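Local coordinates for protein (polyandrocarpa lectin) (Polyandrocarpa misakiensis, PDB 1BYF) that binds galactose through a calcium site as a homodimeric C-type lectin and has a role in defence against microorganisms, at residues 37-40 and 41-45; 73-76 and 77-81. All coordinates share one frame; numbering follows the deposited sequence.

Contact 1: residues 37-40 and 41-45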
ATOM      1  N   THR A  37       8.685   9.754   5.474  1.00 24.93           N
ATOM      2  CA  THR A  37       7.455   9.877   4.692  1.00 24.59           C
ATOM      3  C   THR A  37       6.748   8.532   4.568  1.00 23.50           C
ATOM      4  O   THR A  37       5.550   8.431   4.835  1.00 23.12           O
ATOM      5  CB  THR A  37       7.710  10.461   3.288  1.00 25.04           C
ATOM      6  OG1 THR A  37       8.078  11.842   3.419  1.00 26.25           O
ATOM      7  CG2 THR A  37       6.461  10.396   2.418  1.00 25.70           C
ATOM      8  N   MET A  38       7.478   7.522   4.103  1.00 22.98           N
ATOM      9  CA  MET A  38       6.892   6.214   3.883  1.00 22.02           C
ATOM     10  C   MET A  38       6.305   5.537   5.107  1.00 20.51           C
ATOM     11  O   MET A  38       5.250   4.900   4.981  1.00 18.95           O
ATOM     12  CB  MET A  38       7.881   5.259   3.181  1.00 23.69           C
ATOM     13  CG  MET A  38       7.823   5.459   1.671  1.00 26.46           C
ATOM     14  SD  MET A  38       6.500   4.649   0.786  1.00 29.05           S
ATOM     15  CE  MET A  38       5.249   4.266   1.972  1.00 25.52           C
ATOM     16  N   VAL A  39       6.976   5.646   6.256  1.00 18.55           N
ATOM     17  CA  VAL A  39       6.453   4.979   7.453  1.00 17.19           C
ATOM     18  C   VAL A  39       5.105   5.574   7.833  1.00 17.23           C
ATOM     19  O   VAL A  39       4.165   4.877   8.243  1.00 16.11           O
ATOM     20  CB  VAL A  39       7.467   5.009   8.603  1.00 17.20           C
ATOM     21  CG1 VAL A  39       7.659   6.398   9.190  1.00 16.95           C
ATOM     22  CG2 VAL A  39       7.062   4.031   9.705  1.00 16.93           C
ATOM     23  N   LYS A  40       4.983   6.893   7.638  1.00 16.83           N
ATOM     24  CA  LYS A  40       3.706   7.526   7.954  1.00 17.37           C
ATOM     25  C   LYS A  40       2.649   7.102   6.941  1.00 15.39           C
ATOM     26  O   LYS A  40       1.509   6.900   7.378  1.00 14.96           O
ATOM     27  CB  LYS A  40       3.782   9.040   8.091  1.00 19.49           C
ATOM     28  CG  LYS A  40       4.776   9.543   9.104  1.00 22.17           C
ATOM     29  CD  LYS A  40       4.815   8.857  10.450  1.00 23.83           C
ATOM     30  CE  LYS A  40       3.697   9.263  11.388  1.00 25.08           C
ATOM     31  NZ  LYS A  40       2.779   8.140  11.717  1.00 24.85           N
ATOM     32  N   ALA A  41       3.010   6.962   5.667  1.00 13.69           N
ATOM     33  CA  ALA A  41       2.020   6.523   4.683  1.00 14.17           C
ATOM     34  C   ALA A  41       1.596   5.085   5.002  1.00 14.30           C
ATOM     35  O   ALA A  41       0.414   4.733   4.977  1.00 14.34           O
ATOM     36  CB  ALA A  41       2.570   6.567   3.267  1.00 13.94           C
ATOM     37  N   ILE A  42       2.594   4.260   5.289  1.00 13.82           N
ATOM     38  CA  ILE A  42       2.373   2.858   5.631  1.00 14.09           C
ATOM     39  C   ILE A  42       1.475   2.772   6.859  1.00 14.23           C
ATOM     40  O   ILE A  42       0.484   2.034   6.840  1.00 14.68           O
ATOM     41  CB  ILE A  42       3.698   2.099   5.844  1.00 14.44           C
ATOM     42  CG1 ILE A  42       4.399   1.826   4.502  1.00 14.29           C
ATOM     43  CG2 ILE A  42       3.488   0.780   6.578  1.00 14.40           C
ATOM     44  CD1 ILE A  42       5.851   1.406   4.627  1.00 15.22           C
ATOM     45  N   LEU A  43       1.790   3.527   7.907  1.00 13.67           N
ATOM     46  CA  LEU A  43       0.995   3.496   9.127  1.00 13.32           C
ATOM     47  C   LEU A  43      -0.383   4.109   8.926  1.00 13.86           C
ATOM     48  O   LEU A  43      -1.314   3.700   9.623  1.00 13.94           O
ATOM     49  CB  LEU A  43       1.726   4.135  10.309  1.00 13.37           C
ATOM     50  CG  LEU A  43       2.895   3.330  10.893  1.00 13.25           C
ATOM     51  CD1 LEU A  43       3.578   4.108  12.012  1.00 13.40           C
ATOM     52  CD2 LEU A  43       2.418   1.975  11.406  1.00 12.83           C
ATOM     53  N   ALA A  44      -0.543   5.034   7.983  1.00 13.73           N
ATOM     54  CA  ALA A  44      -1.864   5.604   7.726  1.00 13.66           C
ATOM     55  C   ALA A  44      -2.782   4.523   7.151  1.00 13.73           C
ATOM     56  O   ALA A  44      -3.971   4.458   7.459  1.00 13.58           O
ATOM     57  CB  ALA A  44      -1.792   6.793   6.786  1.00 13.26           C
ATOM     58  N   PHE A  45      -2.215   3.642   6.330  1.00 13.09           N
ATOM     59  CA  PHE A  45      -2.977   2.553   5.728  1.00 12.72           C
ATOM     60  C   PHE A  45      -3.376   1.533   6.796  1.00 12.95           C
ATOM     61  O   PHE A  45      -4.532   1.118   6.892  1.00 11.78           O
ATOM     62  CB  PHE A  45      -2.164   1.866   4.634  1.00 12.11           C
ATOM     63  CG  PHE A  45      -2.814   0.784   3.826  1.00 11.59           C
ATOM     64  CD1 PHE A  45      -2.955  -0.504   4.326  1.00 11.63           C
ATOM     65  CD2 PHE A  45      -3.274   1.035   2.549  1.00 11.38           C
ATOM     66  CE1 PHE A  45      -3.543  -1.504   3.569  1.00 11.80           C
ATOM     67  CE2 PHE A  45      -3.860   0.044   1.779  1.00 11.52           C
ATOM     68  CZ  PHE A  45      -3.995  -1.233   2.291  1.00 11.65           C
TER

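Contact 2: residues 73-76 and 77-81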
ATOM      1  N   VAL A  73      20.185  -3.498   9.489  1.00 25.76           N
ATOM      2  CA  VAL A  73      20.202  -2.274  10.287  1.00 25.23           C
ATOM      3  C   VAL A  73      19.476  -2.520  11.605  1.00 25.65           C
ATOM      4  O   VAL A  73      18.454  -3.209  11.661  1.00 25.32           O
ATOM      5  CB  VAL A  73      19.580  -1.098   9.519  1.00 25.40           C
ATOM      6  CG1 VAL A  73      19.513   0.173  10.346  1.00 25.12           C
ATOM      7  CG2 VAL A  73      20.379  -0.839   8.239  1.00 25.14           C
ATOM      8  N   SER A  74      20.034  -1.978  12.680  1.00 25.39           N
ATOM      9  CA  SER A  74      19.461  -2.140  14.005  1.00 25.66           C
ATOM     10  C   SER A  74      18.147  -1.394  14.189  1.00 25.04           C
ATOM     11  O   SER A  74      17.963  -0.271  13.726  1.00 25.22           O
ATOM     12  CB  SER A  74      20.488  -1.636  15.035  1.00 26.03           C
ATOM     13  OG  SER A  74      19.842  -1.292  16.249  1.00 27.60           O
ATOM     14  N   LEU A  75      17.215  -2.025  14.885  1.00 24.61           N
ATOM     15  CA  LEU A  75      15.948  -1.420  15.277  1.00 24.14           C
ATOM     16  C   LEU A  75      16.163  -1.126  16.770  1.00 24.20           C
ATOM     17  O   LEU A  75      16.045  -2.033  17.595  1.00 22.75           O
ATOM     18  CB  LEU A  75      14.749  -2.338  15.127  1.00 24.00           C
ATOM     19  CG  LEU A  75      13.332  -1.791  15.087  1.00 24.08           C
ATOM     20  CD1 LEU A  75      12.339  -2.866  15.519  1.00 23.80           C
ATOM     21  CD2 LEU A  75      13.102  -0.518  15.876  1.00 23.63           C
ATOM     22  N   PRO A  76      16.555   0.092  17.081  1.00 25.19           N
ATOM     23  CA  PRO A  76      16.862   0.479  18.441  1.00 25.07           C
ATOM     24  C   PRO A  76      15.752   0.129  19.411  1.00 25.41           C
ATOM     25  O   PRO A  76      14.577   0.366  19.135  1.00 25.21           O
ATOM     26  CB  PRO A  76      17.093   1.983  18.352  1.00 25.52           C
ATOM     27  CG  PRO A  76      17.518   2.210  16.944  1.00 25.73           C
ATOM     28  CD  PRO A  76      16.742   1.211  16.121  1.00 25.85           C
ATOM     29  N   THR A  77      16.131  -0.427  20.561  1.00 25.61           N
ATOM     30  CA  THR A  77      15.143  -0.811  21.570  1.00 26.02           C
ATOM     31  C   THR A  77      14.357   0.390  22.055  1.00 26.54           C
ATOM     32  O   THR A  77      13.204   0.257  22.483  1.00 26.44           O
ATOM     33  CB  THR A  77      15.837  -1.567  22.718  1.00 26.78           C
ATOM     34  OG1 THR A  77      16.508  -2.703  22.143  1.00 26.69           O
ATOM     35  CG2 THR A  77      14.850  -2.073  23.757  1.00 26.15           C
ATOM     36  N   ASP A  78      14.922   1.588  21.925  1.00 27.13           N
ATOM     37  CA  ASP A  78      14.241   2.803  22.356  1.00 27.67           C
ATOM     38  C   ASP A  78      13.619   3.589  21.208  1.00 27.26           C
ATOM     39  O   ASP A  78      13.274   4.767  21.363  1.00 27.18           O
ATOM     40  CB  ASP A  78      15.230   3.677  23.130  1.00 30.03           C
ATOM     41  CG  ASP A  78      16.412   4.169  22.324  1.00 31.68           C
ATOM     42  OD1 ASP A  78      16.743   3.636  21.246  1.00 32.51           O
ATOM     43  OD2 ASP A  78      17.047   5.144  22.793  1.00 33.04           O
ATOM     44  N   SER A  79      13.454   2.961  20.048  1.00 26.15           N
ATOM     45  CA  SER A  79      12.866   3.638  18.900  1.00 25.05           C
ATOM     46  C   SER A  79      11.463   4.162  19.176  1.00 24.31           C
ATOM     47  O   SER A  79      10.674   3.529  19.884  1.00 23.86           O
ATOM     48  CB  SER A  79      12.828   2.685  17.698  1.00 25.58           C
ATOM     49  OG  SER A  79      11.990   3.222  16.684  1.00 25.93           O
ATOM     50  N   ASP A  80      11.147   5.326  18.602  1.00 25.11           N
ATOM     51  CA  ASP A  80       9.810   5.891  18.747  1.00 25.96           C
ATOM     52  C   ASP A  80       8.800   4.994  18.014  1.00 24.85           C
ATOM     53  O   ASP A  80       7.596   5.189  18.165  1.00 24.82           O
ATOM     54  CB  ASP A  80       9.683   7.295  18.175  1.00 27.47           C
ATOM     55  CG  ASP A  80      10.414   8.422  18.853  1.00 29.36           C
ATOM     56  OD1 ASP A  80      10.885   8.265  19.997  1.00 29.94           O
ATOM     57  OD2 ASP A  80      10.532   9.532  18.260  1.00 30.24           O
ATOM     58  N   LEU A  81       9.283   4.031  17.241  1.00 24.04           N
ATOM     59  CA  LEU A  81       8.409   3.142  16.486  1.00 23.55           C
ATOM     60  C   LEU A  81       7.651   2.152  17.360  1.00 23.05           C
ATOM     61  O   LEU A  81       6.547   1.728  17.010  1.00 22.68           O
ATOM     62  CB  LEU A  81       9.194   2.384  15.415  1.00 23.54           C
ATOM     63  CG  LEU A  81       9.712   3.201  14.229  1.00 24.24           C
ATOM     64  CD1 LEU A  81      10.688   2.395  13.393  1.00 23.81           C
ATOM     65  CD2 LEU A  81       8.562   3.700  13.371  1.00 24.05           C
TER
HETATM   66  O   HOH W   1      17.194  -3.567  19.411  1.00 27.13           O

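Contact 1: residues 37-40 and 41-45
The shortest polar bond of the contact runs from I42 N to M38 O, 2.7 Å with an N-H...O angle of 166°, and it belongs to the regular i to i+4 pattern of one alpha-helix, 36-49, of the C-type lectin fold. A41, L43 and A44 donate in the same way to the carbonyls of T37, V39 and K40. The last of these bonds, A44 N to K40 O, is the most bent at 139°.

On the face turned to strand 3-8, M38 and I42 cross at nearly a right angle. The M38 chain bends at chi2 and chi3, which turns its methyl CE toward the next turn of the helix, where it lies 3.6 Å from I42 CG1. The same methyl reaches A41 CB at 3.8 Å, so one end group meets two residues of that turn. I5 of strand 3-8 touches both M38 and I42, while F45 of the second subunit packs on M38 and A41; this turn therefore joins the sheet to the dimer interface. At the helix start D35 OD1 accepts a hydrogen bond from M38 N.

One residue further on, V39 and L43 lie side by side and point the same way. V39 CG2 meets L43 CD1 at 4.2 Å, a looser fit than that of the methionine. K40 approaches this leucine from the exposed side. Its CG stands anti to the carbonyl carbon (chi1 -56°), and further bends along the chain turn the outward-reaching end toward L43, leaving K40 NZ 4.1 Å from L43 CD1, an approach of a charged tip to a methyl.

Contact 2: residues 73-76 and 77-81
Residues P76 to S79 form a type I beta turn, with T77 and D78 as its corner residues, closed by S79 N to P76 O at 3.0 Å. That donor sits well above the carbonyl plane, 62° out of it, although its N-H...O angle is a good 158°. W82 NE1 also donates to P76 O, giving this oxygen two grips.

Beside the open end of the turn, L75 CD2 meets S79 CB at 3.7 Å; with CG anti to the backbone N (chi1 -162°) the leucine branch reaches across to the serine, and the same side chain packs on W69, W82 and L106. The turn lies in the long loop region between strands 68-69 and 96-100 of the C-type lectin domain, and D78 comes within about 7 Å, side chain to ion, of a bound calcium. S79 OG then accepts from L81 N at 2.9 Å, an ST turn that directly continues the beta turn. D78 OD1 approaches the rim of the proline ring at P76 CB, 3.4 Å away. A water donates to L75 O at 2.6 Å and is hydrogen-bonded to T77 OG1 at 2.9 Å.

Overall arrangement
Contact 1 is largely buried and lies wholly on helix 36-49, whereas contact 2 is a surface contact in the loop region between strands 68-69 and 96-100. Their centres are about 17 Å apart, yet their edges meet: V39 CG2 packs against L81 CD2 at 4.0 Å. The helix repeats one backbone bond at successive residues and adds apolar side-chain packing; the loop, without such repetition, has one turn-closing bond, a serine hydroxyl and a bridging water, with the buried leucine L75 as its main apolar element. Their surroundings differ too. Contact 1 has strand 3-8 and the second subunit as neighbours, while contact 2 touches strands 68-69 and 105-109 and has no partner in another chain.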